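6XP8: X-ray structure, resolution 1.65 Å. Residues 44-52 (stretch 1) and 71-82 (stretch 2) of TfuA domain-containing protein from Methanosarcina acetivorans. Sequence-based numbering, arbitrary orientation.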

# COMPACT_ATOMS: atom_id res chain seq x y z
N ILE A 44 -1.41 15.68 -7.72
CA ILE A 44 -0.44 14.81 -7.04
C ILE A 44 -1.14 13.50 -6.66
O ILE A 44 -2.19 13.52 -6.03
CB ILE A 44 0.15 15.46 -5.76
CG1 ILE A 44 0.91 16.76 -6.10
CG2 ILE A 44 1.07 14.48 -5.02
CD1 ILE A 44 1.16 17.68 -4.92
N GLY A 45 -0.54 12.38 -7.05
CA GLY A 45 -0.95 11.07 -6.55
C GLY A 45 0.06 10.58 -5.54
O GLY A 45 1.25 10.43 -5.85
N ILE A 46 -0.40 10.36 -4.31
CA ILE A 46 0.45 9.75 -3.28
C ILE A 46 0.02 8.30 -3.15
O ILE A 46 -1.10 8.01 -2.74
CB ILE A 46 0.36 10.48 -1.91
CG1 ILE A 46 0.73 11.97 -2.04
CG2 ILE A 46 1.25 9.77 -0.89
CD1 ILE A 46 0.42 12.80 -0.80
N ILE A 47 0.92 7.39 -3.54
CA ILE A 47 0.71 5.95 -3.32
C ILE A 47 1.62 5.53 -2.17
O ILE A 47 1.15 5.27 -1.06
CB ILE A 47 0.91 5.10 -4.61
CG1 ILE A 47 -0.07 5.56 -5.71
CG2 ILE A 47 0.75 3.61 -4.31
CD1 ILE A 47 0.11 4.93 -7.08
N ASP A 48 2.93 5.52 -2.44
CA ASP A 48 3.93 5.07 -1.48
C ASP A 48 4.69 6.24 -0.88
O ASP A 48 4.86 7.28 -1.51
CB ASP A 48 4.90 4.09 -2.16
CG ASP A 48 4.19 2.88 -2.74
OD1 ASP A 48 3.36 2.28 -2.02
OD2 ASP A 48 4.45 2.53 -3.91
N GLY A 49 5.12 6.04 0.37
CA GLY A 49 5.90 7.02 1.09
C GLY A 49 6.63 6.40 2.25
O GLY A 49 6.21 5.35 2.78
N ILE A 50 7.72 7.04 2.66
CA ILE A 50 8.49 6.60 3.82
C ILE A 50 7.65 6.83 5.08
O ILE A 50 7.02 7.89 5.22
CB ILE A 50 9.89 7.29 3.87
CG1 ILE A 50 10.87 6.59 2.92
CG2 ILE A 50 10.50 7.23 5.26
CD1 ILE A 50 10.70 6.93 1.46
N PHE A 51 7.65 5.85 5.99
CA PHE A 51 6.82 5.91 7.21
C PHE A 51 7.52 6.48 8.44
O PHE A 51 6.86 6.94 9.37
CB PHE A 51 6.20 4.55 7.53
CG PHE A 51 5.17 4.11 6.51
CD1 PHE A 51 3.96 4.80 6.38
CD2 PHE A 51 5.42 3.01 5.69
CE1 PHE A 51 3.02 4.40 5.43
CE2 PHE A 51 4.48 2.60 4.74
CZ PHE A 51 3.28 3.30 4.61
N PHE A 52 8.86 6.45 8.44
CA PHE A 52 9.65 6.97 9.56
C PHE A 52 9.37 8.45 9.80
O PHE A 52 9.33 9.24 8.85
CB PHE A 52 11.15 6.71 9.34
CG PHE A 52 11.48 5.28 9.05
CD1 PHE A 52 11.08 4.26 9.93
CD2 PHE A 52 12.20 4.93 7.90
CE1 PHE A 52 11.39 2.93 9.65
CE2 PHE A 52 12.51 3.61 7.63
CZ PHE A 52 12.10 2.60 8.51
N LYS A 71 -4.89 19.18 -6.79
CA LYS A 71 -5.69 18.05 -6.35
C LYS A 71 -4.74 16.98 -5.82
O LYS A 71 -3.71 16.71 -6.43
CB LYS A 71 -6.55 17.51 -7.50
CG LYS A 71 -7.39 18.58 -8.18
CD LYS A 71 -8.63 18.01 -8.85
CE LYS A 71 -9.59 19.11 -9.28
NZ LYS A 71 -10.14 19.89 -8.13
N VAL A 72 -5.08 16.40 -4.67
CA VAL A 72 -4.24 15.36 -4.06
C VAL A 72 -5.08 14.09 -3.88
O VAL A 72 -6.12 14.12 -3.21
CB VAL A 72 -3.60 15.81 -2.72
CG1 VAL A 72 -2.65 14.74 -2.18
CG2 VAL A 72 -2.84 17.12 -2.88
N VAL A 73 -4.61 13.01 -4.49
CA VAL A 73 -5.25 11.69 -4.42
C VAL A 73 -4.31 10.78 -3.65
O VAL A 73 -3.10 10.81 -3.87
CB VAL A 73 -5.50 11.09 -5.83
CG1 VAL A 73 -6.22 9.73 -5.75
CG2 VAL A 73 -6.31 12.05 -6.69
N GLY A 74 -4.87 9.99 -2.74
CA GLY A 74 -4.11 8.98 -2.02
C GLY A 74 -4.79 7.63 -1.97
O GLY A 74 -6.02 7.55 -1.92
N GLY A 75 -3.98 6.57 -1.98
CA GLY A 75 -4.45 5.21 -1.75
C GLY A 75 -3.32 4.22 -1.61
O GLY A 75 -2.13 4.58 -1.74
N ALA A 76 -3.70 2.97 -1.35
CA ALA A 76 -2.81 1.78 -1.26
C ALA A 76 -1.92 1.70 -0.01
O ALA A 76 -1.96 0.70 0.71
CB ALA A 76 -1.98 1.60 -2.53
N SER A 77 -1.14 2.75 0.23
CA SER A 77 -0.09 2.70 1.25
C SER A 77 -0.08 3.99 2.07
O SER A 77 -1.07 4.28 2.74
CB SER A 77 1.26 2.42 0.58
OG SER A 77 2.20 1.91 1.51
N MET A 78 1.01 4.76 2.01
CA MET A 78 1.04 6.08 2.67
C MET A 78 -0.11 6.98 2.21
O MET A 78 -0.68 7.73 3.00
CB MET A 78 2.40 6.78 2.51
CG MET A 78 2.48 8.19 3.11
SD MET A 78 2.10 8.27 4.88
CE MET A 78 3.73 8.20 5.61
N GLY A 79 -0.48 6.87 0.93
CA GLY A 79 -1.60 7.64 0.39
C GLY A 79 -2.93 7.28 1.04
O GLY A 79 -3.79 8.15 1.24
N ALA A 80 -3.11 6.00 1.35
CA ALA A 80 -4.33 5.53 2.02
C ALA A 80 -4.42 6.05 3.45
O ALA A 80 -5.48 6.52 3.87
CB ALA A 80 -4.38 4.01 2.01
N LEU A 81 -3.31 5.99 4.18
CA LEU A 81 -3.22 6.49 5.55
C LEU A 81 -3.49 7.99 5.61
O LEU A 81 -4.34 8.44 6.37
CB LEU A 81 -1.86 6.13 6.17
CG LEU A 81 -1.62 6.51 7.64
CD1 LEU A 81 -2.58 5.78 8.57
CD2 LEU A 81 -0.17 6.20 8.01
N ARG A 82 -2.77 8.76 4.79
CA ARG A 82 -2.95 10.22 4.76
C ARG A 82 -4.35 10.65 4.28
O ARG A 82 -4.92 11.59 4.84
CB ARG A 82 -1.86 10.90 3.92
CG ARG A 82 -0.48 10.89 4.57
CD ARG A 82 -0.35 11.88 5.72
NE ARG A 82 1.00 11.78 6.28
CZ ARG A 82 1.35 11.04 7.33
NH1 ARG A 82 0.45 10.33 8.00
NH2 ARG A 82 2.62 11.03 7.71
O HOH W 1 4.29 3.50 1.47

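Met-78, in the first turn of the helix, is the apolar centre of this contact: its CB points toward stretch 1, and its side chain packs between Ile-46 and Phe-51. Met-78 CE lies 3.5 Å from Phe-51 CD1, and Met-78 SD sits 5.1 Å from the ring centroid, an oblique sulfur-aromatic approach. Met-78 CG lies 4.5 Å from Ile-46 CG2, and Met-78 CB comes within 3.5 Å of Gly-49 N; a CB on Gly-49 would clash with Met-78 CG. Ile-46 continues the apolar packing along its face of the sheet, with CD1 3.9 Å from Val-72 CG1, while Ile-47 CG2 meets Ala-76 CB at 3.8 Å. The strand segment Ile-44 to Ile-46 runs parallel to the strand that includes Val-72 and Val-73, joined by nearly linear bonds from Ile-44 N to Lys-71 O (2.8 Å), Val-73 N to Ile-44 O (2.9 Å) and Ile-46 N to Val-73 O (2.8 Å). The ladder then loosens: Gly-75 N to Ile-46 O is a weak bond at 3.3 Å. Gly-79 brings the helix close, its N donating to Ile-47 O (3.0 Å) and its CA 3.2 Å from Ile-46 O, where a CB would clash. At the polar edge, water 1 accepts from Gly-49 N (2.9 Å) and hydrogen-bonds Ser-77 OG (2.6 Å), bridging the stretches; Ser-77 OG also lies 3.6 Å from Phe-51 CZ, at the ring edge.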